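Local structure of telomeric DNA-binding factor trf1 (Schizosaccharomyces pombe, 6K5S) at residues N18-I23 with F90-Y95; S32-N37 with M44-V49. The protein probably binds telomeric DNA, and its all-helical TRF-family domain, the part described here, is seen as a pair of subunits. All coordinates share one frame; numbering follows the deposited sequence.

Interactions 1 and 2 lie about 11 Å apart, centre to centre, on the same side of the chain's centre. Four helices supply the segments, in the order 10-24, 28-36, 41-60 and 76-94: interaction 1 joins the first to the last, while interaction 2 pairs the middle two, which follow each other in the chain. The two contacts touch directly. I23 CG2 meets I34 CD1 at 3.8 Å, I20 CG1 meets V49 CG1 at 3.8 Å, and Y95 packs on S32 and V35. One apolar core therefore runs through both, in a TRF-family helical bundle whose helices 10-24 and 41-60 also pack against the second subunit.

Interaction 1. Residues N18-I23 with F90-Y95; sequences NIILSI and FLAAVY
Carbonyl oxygen I19 O, on the turn whose I20 and L21 meet A92 and L91, is gripped twice. It takes the usual helical bond from I23 N (2.8 Å) and a second from S22 OG (3.1 Å), whose hydroxyl reaches it at a C=O...O angle of 113°, tilted from the carbonyl plane. Serine suits this place, since its short hydroxyl folds back onto its own helix and is satisfied there.

Across the contact everything is apolar. Methyl CD2 of L21 meets CD2 of L91 tip to tip at 4.1 Å, the two side chains running at a slant to each other. L91 has CG anti to its backbone N (chi1 -171°), and its two methyls then serve different partners: CD2 goes to L21, while CD1 lies in plane at the edge of the Y95 ring, 3.8 Å from Y95 CE2. Next to this pair along both helices, I20 CG2 approaches A92 CB at 4.4 Å. Alanine keeps the second helix slim, and the CA atoms of I20 and A92 come within 7.5 Å.

Helix 10-24 thus rests on the C-terminal end of helix 76-94. I20 also packs on V49, M50 and F53 of helix 41-60, F90 is turned to helix 102-113, and I19 and S22 face L9 and L3 of the second subunit.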
ATOM      1  N   ASN A  18       2.208 -10.446  -2.339  1.00  9.10           N
ATOM      2  CA  ASN A  18       1.386 -11.650  -2.438  1.00 11.75           C
ATOM      3  C   ASN A  18       0.377 -11.536  -3.582  1.00  9.76           C
ATOM      4  O   ASN A  18       0.184 -12.485  -4.350  1.00 11.50           O
ATOM      5  CB  ASN A  18       0.673 -11.894  -1.105  1.00 10.29           C
ATOM      6  CG  ASN A  18       1.628 -12.364   0.029  1.00 12.86           C
ATOM      7  OD1 ASN A  18       2.707 -12.903  -0.211  1.00 15.65           O
ATOM      8  ND2 ASN A  18       1.182 -12.204   1.266  1.00 14.75           N
ATOM      9  N   ILE A  19      -0.272 -10.390  -3.716  1.00  8.77           N
ATOM     10  CA  ILE A  19      -1.240 -10.228  -4.797  1.00 11.06           C
ATOM     11  C   ILE A  19      -0.545 -10.354  -6.154  1.00 12.46           C
ATOM     12  O   ILE A  19      -1.025 -11.044  -7.062  1.00 10.37           O
ATOM     13  CB  ILE A  19      -1.981  -8.888  -4.648  1.00 10.60           C
ATOM     14  CG1 ILE A  19      -2.872  -8.923  -3.395  1.00 10.07           C
ATOM     15  CG2 ILE A  19      -2.766  -8.569  -5.899  1.00  9.54           C
ATOM     16  CD1 ILE A  19      -3.419  -7.543  -2.976  1.00  9.52           C
ATOM     17  N   ILE A  20       0.608  -9.696  -6.305  1.00  9.92           N
ATOM     18  CA  ILE A  20       1.327  -9.759  -7.573  1.00 12.07           C
ATOM     19  C   ILE A  20       1.746 -11.197  -7.882  1.00 13.06           C
ATOM     20  O   ILE A  20       1.592 -11.682  -9.013  1.00 11.59           O
ATOM     21  CB  ILE A  20       2.532  -8.797  -7.526  1.00  9.48           C
ATOM     22  CG1 ILE A  20       2.033  -7.366  -7.411  1.00 13.24           C
ATOM     23  CG2 ILE A  20       3.466  -9.007  -8.734  1.00 11.43           C
ATOM     24  CD1 ILE A  20       3.118  -6.395  -7.016  1.00 10.54           C
ATOM     25  N   LEU A  21       2.265 -11.908  -6.879  1.00 12.69           N
ATOM     26  CA  LEU A  21       2.714 -13.275  -7.114  1.00 15.08           C
ATOM     27  C   LEU A  21       1.558 -14.170  -7.538  1.00 19.22           C
ATOM     28  O   LEU A  21       1.712 -15.023  -8.420  1.00 20.26           O
ATOM     29  CB  LEU A  21       3.369 -13.841  -5.864  1.00 15.05           C
ATOM     30  CG  LEU A  21       4.757 -13.241  -5.694  1.00 13.91           C
ATOM     31  CD1 LEU A  21       5.232 -13.479  -4.247  1.00 15.45           C
ATOM     32  CD2 LEU A  21       5.691 -13.832  -6.723  1.00 13.91           C
ATOM     33  N   SER A  22       0.392 -13.969  -6.942  1.00 13.28           N
ATOM     34  CA  SER A  22      -0.742 -14.823  -7.258  1.00 21.36           C
ATOM     35  C   SER A  22      -1.426 -14.410  -8.554  1.00 20.57           C
ATOM     36  O   SER A  22      -2.037 -15.255  -9.217  1.00 20.41           O
ATOM     37  CB  SER A  22      -1.727 -14.832  -6.091  1.00 22.13           C
ATOM     38  OG  SER A  22      -2.418 -13.608  -6.009  1.00 29.76           O
ATOM     39  N   ILE A  23      -1.325 -13.140  -8.954  1.00 14.55           N
ATOM     40  CA  ILE A  23      -1.822 -12.767 -10.274  1.00 16.91           C
ATOM     41  C   ILE A  23      -0.876 -13.275 -11.355  1.00 18.95           C
ATOM     42  O   ILE A  23      -1.292 -13.989 -12.279  1.00 21.77           O
ATOM     43  CB  ILE A  23      -2.047 -11.249 -10.379  1.00 17.93           C
ATOM     44  CG1 ILE A  23      -3.238 -10.819  -9.533  1.00 15.21           C
ATOM     45  CG2 ILE A  23      -2.311 -10.851 -11.845  1.00 18.91           C
ATOM     46  CD1 ILE A  23      -3.485  -9.307  -9.558  1.00 13.80           C
ATOM     47  N   PHE A  90      10.807  -9.920  -9.345  1.00 10.02           N
ATOM     48  CA  PHE A  90      11.389 -10.682 -10.445  1.00 10.09           C
ATOM     49  C   PHE A  90      10.316 -11.103 -11.442  1.00 14.88           C
ATOM     50  O   PHE A  90      10.497 -10.960 -12.662  1.00 13.22           O
ATOM     51  CB  PHE A  90      12.122 -11.904  -9.901  1.00 12.54           C
ATOM     52  CG  PHE A  90      13.066 -12.533 -10.884  1.00 15.54           C
ATOM     53  CD1 PHE A  90      12.589 -13.388 -11.872  1.00 14.52           C
ATOM     54  CD2 PHE A  90      14.437 -12.289 -10.809  1.00 12.46           C
ATOM     55  CE1 PHE A  90      13.458 -13.980 -12.775  1.00 14.64           C
ATOM     56  CE2 PHE A  90      15.307 -12.877 -11.722  1.00 12.11           C
ATOM     57  CZ  PHE A  90      14.813 -13.726 -12.695  1.00 11.25           C
ATOM     58  N   LEU A  91       9.180 -11.591 -10.935  1.00 11.50           N
ATOM     59  CA  LEU A  91       8.105 -12.047 -11.806  1.00 15.97           C
ATOM     60  C   LEU A  91       7.475 -10.882 -12.555  1.00 13.92           C
ATOM     61  O   LEU A  91       7.136 -11.010 -13.741  1.00 15.60           O
ATOM     62  CB  LEU A  91       7.069 -12.815 -10.980  1.00 13.47           C
ATOM     63  CG  LEU A  91       5.964 -13.562 -11.724  1.00 19.99           C
ATOM     64  CD1 LEU A  91       6.564 -14.475 -12.799  1.00 21.51           C
ATOM     65  CD2 LEU A  91       5.134 -14.354 -10.736  1.00 23.15           C
ATOM     66  N   ALA A  92       7.338  -9.729 -11.895  1.00 13.18           N
ATOM     67  CA  ALA A  92       6.788  -8.560 -12.576  1.00 11.68           C
ATOM     68  C   ALA A  92       7.751  -8.049 -13.634  1.00 17.20           C
ATOM     69  O   ALA A  92       7.329  -7.627 -14.719  1.00 16.02           O
ATOM     70  CB  ALA A  92       6.471  -7.455 -11.575  1.00 14.89           C
ATOM     71  N   ALA A  93       9.057  -8.072 -13.333  1.00 14.35           N
ATOM     72  CA  ALA A  93      10.055  -7.736 -14.351  1.00 13.83           C
ATOM     73  C   ALA A  93       9.908  -8.620 -15.584  1.00 16.80           C
ATOM     74  O   ALA A  93       9.936  -8.126 -16.722  1.00 15.87           O
ATOM     75  CB  ALA A  93      11.475  -7.862 -13.789  1.00 11.47           C
ATOM     76  N   VAL A  94       9.782  -9.935 -15.388  1.00 11.73           N
ATOM     77  CA  VAL A  94       9.773 -10.813 -16.562  1.00 19.96           C
ATOM     78  C   VAL A  94       8.457 -10.726 -17.328  1.00 23.38           C
ATOM     79  O   VAL A  94       8.425 -11.014 -18.533  1.00 20.85           O
ATOM     80  CB  VAL A  94      10.069 -12.293 -16.232  1.00 17.17           C
ATOM     81  CG1 VAL A  94      11.523 -12.491 -15.743  1.00 13.25           C
ATOM     82  CG2 VAL A  94       9.064 -12.878 -15.286  1.00 24.13           C
ATOM     83  N   TYR A  95       7.373 -10.311 -16.683  1.00 21.04           N
ATOM     84  CA  TYR A  95       6.136 -10.039 -17.403  1.00 22.73           C
ATOM     85  C   TYR A  95       6.045  -8.595 -17.890  1.00 19.44           C
ATOM     86  O   TYR A  95       5.043  -8.226 -18.513  1.00 28.58           O
ATOM     87  CB  TYR A  95       4.934 -10.390 -16.526  1.00 16.66           C
ATOM     88  CG  TYR A  95       4.485 -11.816 -16.691  1.00 21.19           C
ATOM     89  CD1 TYR A  95       3.813 -12.228 -17.846  1.00 22.89           C
ATOM     90  CD2 TYR A  95       4.746 -12.759 -15.720  1.00 21.40           C
ATOM     91  CE1 TYR A  95       3.415 -13.538 -18.010  1.00 24.35           C
ATOM     92  CE2 TYR A  95       4.344 -14.067 -15.870  1.00 26.20           C
ATOM     93  CZ  TYR A  95       3.674 -14.451 -17.023  1.00 27.39           C
ATOM     94  OH  TYR A  95       3.278 -15.756 -17.181  1.00 27.91           O
TER

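Interaction 2. Residues S32-N37 with M44-V49; sequences SAIVTN and MAFTKV
I34 and F46 meet because each sends a group out anti to its backbone N: methyl CG2 in I34, and the ring carbon CG in F46 (chi1 178°). V35 takes the alternative, with CG1 anti to the backbone N (chi1 172°), which puts CG2 beside that nitrogen and in touch with the same phenyl group.

The two aliphatic residues divide the phenylalanine between them. I34 CG2 sits by the root of the side chain, 3.7 Å from F46 CB and 4.0 Å from F46 CG, the two side chains crossing at about a right angle. V35 CG2 reaches the far end, 3.7 Å from F46 CE2 and 4.0 Å from F46 CZ. Both methyls approach the ring at a slant. Beta-branched residues suit this role: a methyl on CB stays close to its own helix and gives a rigid hydrocarbon surface against which the phenylalanine can pack.

Away from the contact, T36 OG1 bonds to S32 O (2.8 Å), standing 40° out of the carbonyl plane, and T36 N binds the same oxygen. The threonine hydroxyl is thereby satisfied in the last turn of helix 28-36, just before a short connection leads into helix 41-60, which sets off in a quite different direction. In the connection N37 O accepts a hydrogen bond from S40 OG. I23 and L24 of helix 10-24 also pack on F46, as does A97, while A45 and V49 of helix 41-60 face G4 of the second subunit.

No hydrogen bond crosses between the two segments, so they are joined by shape and by the burial of hydrocarbon, with the polar bonds kept local to each helix and its turn.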
ATOM      1  N   SER A  32      -0.348 -13.180 -18.890  1.00 23.72           N
ATOM      2  CA  SER A  32      -0.018 -12.289 -20.002  1.00 22.51           C
ATOM      3  C   SER A  32      -1.219 -11.453 -20.402  1.00 19.37           C
ATOM      4  O   SER A  32      -1.088 -10.252 -20.663  1.00 18.78           O
ATOM      5  CB  SER A  32       0.501 -13.083 -21.195  1.00 23.39           C
ATOM      6  OG  SER A  32       1.613 -13.859 -20.811  1.00 24.19           O
ATOM      7  N   ALA A  33      -2.404 -12.069 -20.435  1.00 22.58           N
ATOM      8  CA  ALA A  33      -3.616 -11.323 -20.761  1.00 23.77           C
ATOM      9  C   ALA A  33      -3.822 -10.162 -19.799  1.00 24.63           C
ATOM     10  O   ALA A  33      -4.148  -9.045 -20.218  1.00 26.06           O
ATOM     11  CB  ALA A  33      -4.828 -12.251 -20.744  1.00 24.73           C
ATOM     12  N   ILE A  34      -3.617 -10.403 -18.504  1.00 20.32           N
ATOM     13  CA  ILE A  34      -3.859  -9.363 -17.516  1.00 18.84           C
ATOM     14  C   ILE A  34      -2.937  -8.174 -17.770  1.00 18.71           C
ATOM     15  O   ILE A  34      -3.385  -7.018 -17.818  1.00 20.19           O
ATOM     16  CB  ILE A  34      -3.706  -9.969 -16.107  1.00 18.25           C
ATOM     17  CG1 ILE A  34      -4.798 -11.027 -15.906  1.00 21.51           C
ATOM     18  CG2 ILE A  34      -3.759  -8.904 -15.040  1.00 17.45           C
ATOM     19  CD1 ILE A  34      -4.748 -11.781 -14.599  1.00 20.38           C
ATOM     20  N   VAL A  35      -1.657  -8.442 -18.032  1.00 18.00           N
ATOM     21  CA  VAL A  35      -0.695  -7.358 -18.205  1.00 20.45           C
ATOM     22  C   VAL A  35      -0.912  -6.635 -19.529  1.00 23.69           C
ATOM     23  O   VAL A  35      -0.817  -5.404 -19.595  1.00 25.30           O
ATOM     24  CB  VAL A  35       0.742  -7.894 -18.083  1.00 21.95           C
ATOM     25  CG1 VAL A  35       1.741  -6.815 -18.463  1.00 20.64           C
ATOM     26  CG2 VAL A  35       1.002  -8.354 -16.668  1.00 21.13           C
ATOM     27  N   THR A  36      -1.217  -7.374 -20.595  1.00 22.48           N
ATOM     28  CA  THR A  36      -1.360  -6.789 -21.927  1.00 25.14           C
ATOM     29  C   THR A  36      -2.751  -6.225 -22.213  1.00 31.49           C
ATOM     30  O   THR A  36      -2.976  -5.732 -23.325  1.00 35.75           O
ATOM     31  CB  THR A  36      -1.002  -7.820 -23.011  1.00 23.62           C
ATOM     32  OG1 THR A  36      -1.943  -8.898 -23.013  1.00 28.40           O
ATOM     33  CG2 THR A  36       0.381  -8.384 -22.791  1.00 23.20           C
ATOM     34  N   ASN A  37      -3.687  -6.267 -21.263  1.00 27.95           N
ATOM     35  CA  ASN A  37      -5.016  -5.666 -21.439  1.00 27.89           C
ATOM     36  C   ASN A  37      -5.370  -4.847 -20.207  1.00 28.24           C
ATOM     37  O   ASN A  37      -6.213  -5.245 -19.389  1.00 24.78           O
ATOM     38  CB  ASN A  37      -6.083  -6.721 -21.719  1.00 29.29           C
ATOM     39  CG  ASN A  37      -5.833  -7.450 -23.015  1.00 33.38           C
ATOM     40  OD1 ASN A  37      -5.591  -8.657 -23.029  1.00 33.24           O
ATOM     41  ND2 ASN A  37      -5.874  -6.712 -24.125  1.00 36.89           N
ATOM     42  N   MET A  44      -7.228  -3.726 -14.977  1.00 14.00           N
ATOM     43  CA  MET A  44      -7.327  -2.469 -14.247  1.00 16.52           C
ATOM     44  C   MET A  44      -6.965  -2.656 -12.781  1.00 16.21           C
ATOM     45  O   MET A  44      -6.342  -1.778 -12.172  1.00 16.96           O
ATOM     46  CB  MET A  44      -8.755  -1.905 -14.341  1.00 15.84           C
ATOM     47  CG  MET A  44      -9.196  -1.389 -15.711  1.00 23.94           C
ATOM     48  SD  MET A  44     -10.952  -0.896 -15.617  1.00 25.57           S
ATOM     49  CE  MET A  44     -10.885   0.078 -14.118  1.00 21.42           C
ATOM     50  N   ALA A  45      -7.395  -3.771 -12.185  1.00 14.73           N
ATOM     51  CA  ALA A  45      -7.066  -4.039 -10.788  1.00 13.36           C
ATOM     52  C   ALA A  45      -5.573  -4.298 -10.629  1.00 13.17           C
ATOM     53  O   ALA A  45      -4.959  -3.848  -9.652  1.00 14.75           O
ATOM     54  CB  ALA A  45      -7.878  -5.229 -10.280  1.00 13.14           C
ATOM     55  N   PHE A  46      -4.971  -5.003 -11.589  1.00 11.06           N
ATOM     56  CA  PHE A  46      -3.525  -5.215 -11.560  1.00 13.41           C
ATOM     57  C   PHE A  46      -2.773  -3.896 -11.691  1.00 15.17           C
ATOM     58  O   PHE A  46      -1.772  -3.681 -10.996  1.00 13.99           O
ATOM     59  CB  PHE A  46      -3.114  -6.186 -12.670  1.00 13.41           C
ATOM     60  CG  PHE A  46      -1.632  -6.436 -12.753  1.00 16.08           C
ATOM     61  CD1 PHE A  46      -1.001  -7.246 -11.832  1.00 16.14           C
ATOM     62  CD2 PHE A  46      -0.865  -5.845 -13.755  1.00 16.26           C
ATOM     63  CE1 PHE A  46       0.372  -7.486 -11.908  1.00 14.50           C
ATOM     64  CE2 PHE A  46       0.520  -6.084 -13.835  1.00 20.78           C
ATOM     65  CZ  PHE A  46       1.128  -6.905 -12.904  1.00 14.04           C
ATOM     66  N   THR A  47      -3.247  -2.988 -12.557  1.00 12.13           N
ATOM     67  CA  THR A  47      -2.560  -1.707 -12.725  1.00 17.61           C
ATOM     68  C   THR A  47      -2.532  -0.900 -11.428  1.00 14.19           C
ATOM     69  O   THR A  47      -1.495  -0.327 -11.082  1.00 16.88           O
ATOM     70  CB  THR A  47      -3.191  -0.891 -13.847  1.00 18.81           C
ATOM     71  OG1 THR A  47      -2.951  -1.564 -15.084  1.00 18.20           O
ATOM     72  CG2 THR A  47      -2.555   0.495 -13.909  1.00 18.82           C
ATOM     73  N   LYS A  48      -3.635  -0.871 -10.679  1.00 12.03           N
ATOM     74  CA  LYS A  48      -3.647  -0.145  -9.409  1.00 15.24           C
ATOM     75  C   LYS A  48      -2.742  -0.811  -8.369  1.00 13.03           C
ATOM     76  O   LYS A  48      -2.047  -0.128  -7.604  1.00  9.29           O
ATOM     77  CB  LYS A  48      -5.076  -0.026  -8.887  1.00 16.01           C
ATOM     78  CG  LYS A  48      -6.018   0.697  -9.863  1.00 18.32           C
ATOM     79  CD  LYS A  48      -7.409   0.782  -9.278  1.00 19.94           C
ATOM     80  CE  LYS A  48      -8.255   1.795 -10.010  1.00 23.08           C
ATOM     81  NZ  LYS A  48      -8.533   1.348 -11.391  1.00 27.41           N
ATOM     82  N   VAL A  49      -2.768  -2.140  -8.303  1.00 10.55           N
ATOM     83  CA  VAL A  49      -1.851  -2.868  -7.422  1.00 10.78           C
ATOM     84  C   VAL A  49      -0.403  -2.561  -7.790  1.00 11.24           C
ATOM     85  O   VAL A  49       0.430  -2.285  -6.915  1.00 10.79           O
ATOM     86  CB  VAL A  49      -2.144  -4.377  -7.478  1.00 11.38           C
ATOM     87  CG1 VAL A  49      -1.028  -5.158  -6.816  1.00  9.01           C
ATOM     88  CG2 VAL A  49      -3.484  -4.655  -6.784  1.00 13.46           C
TER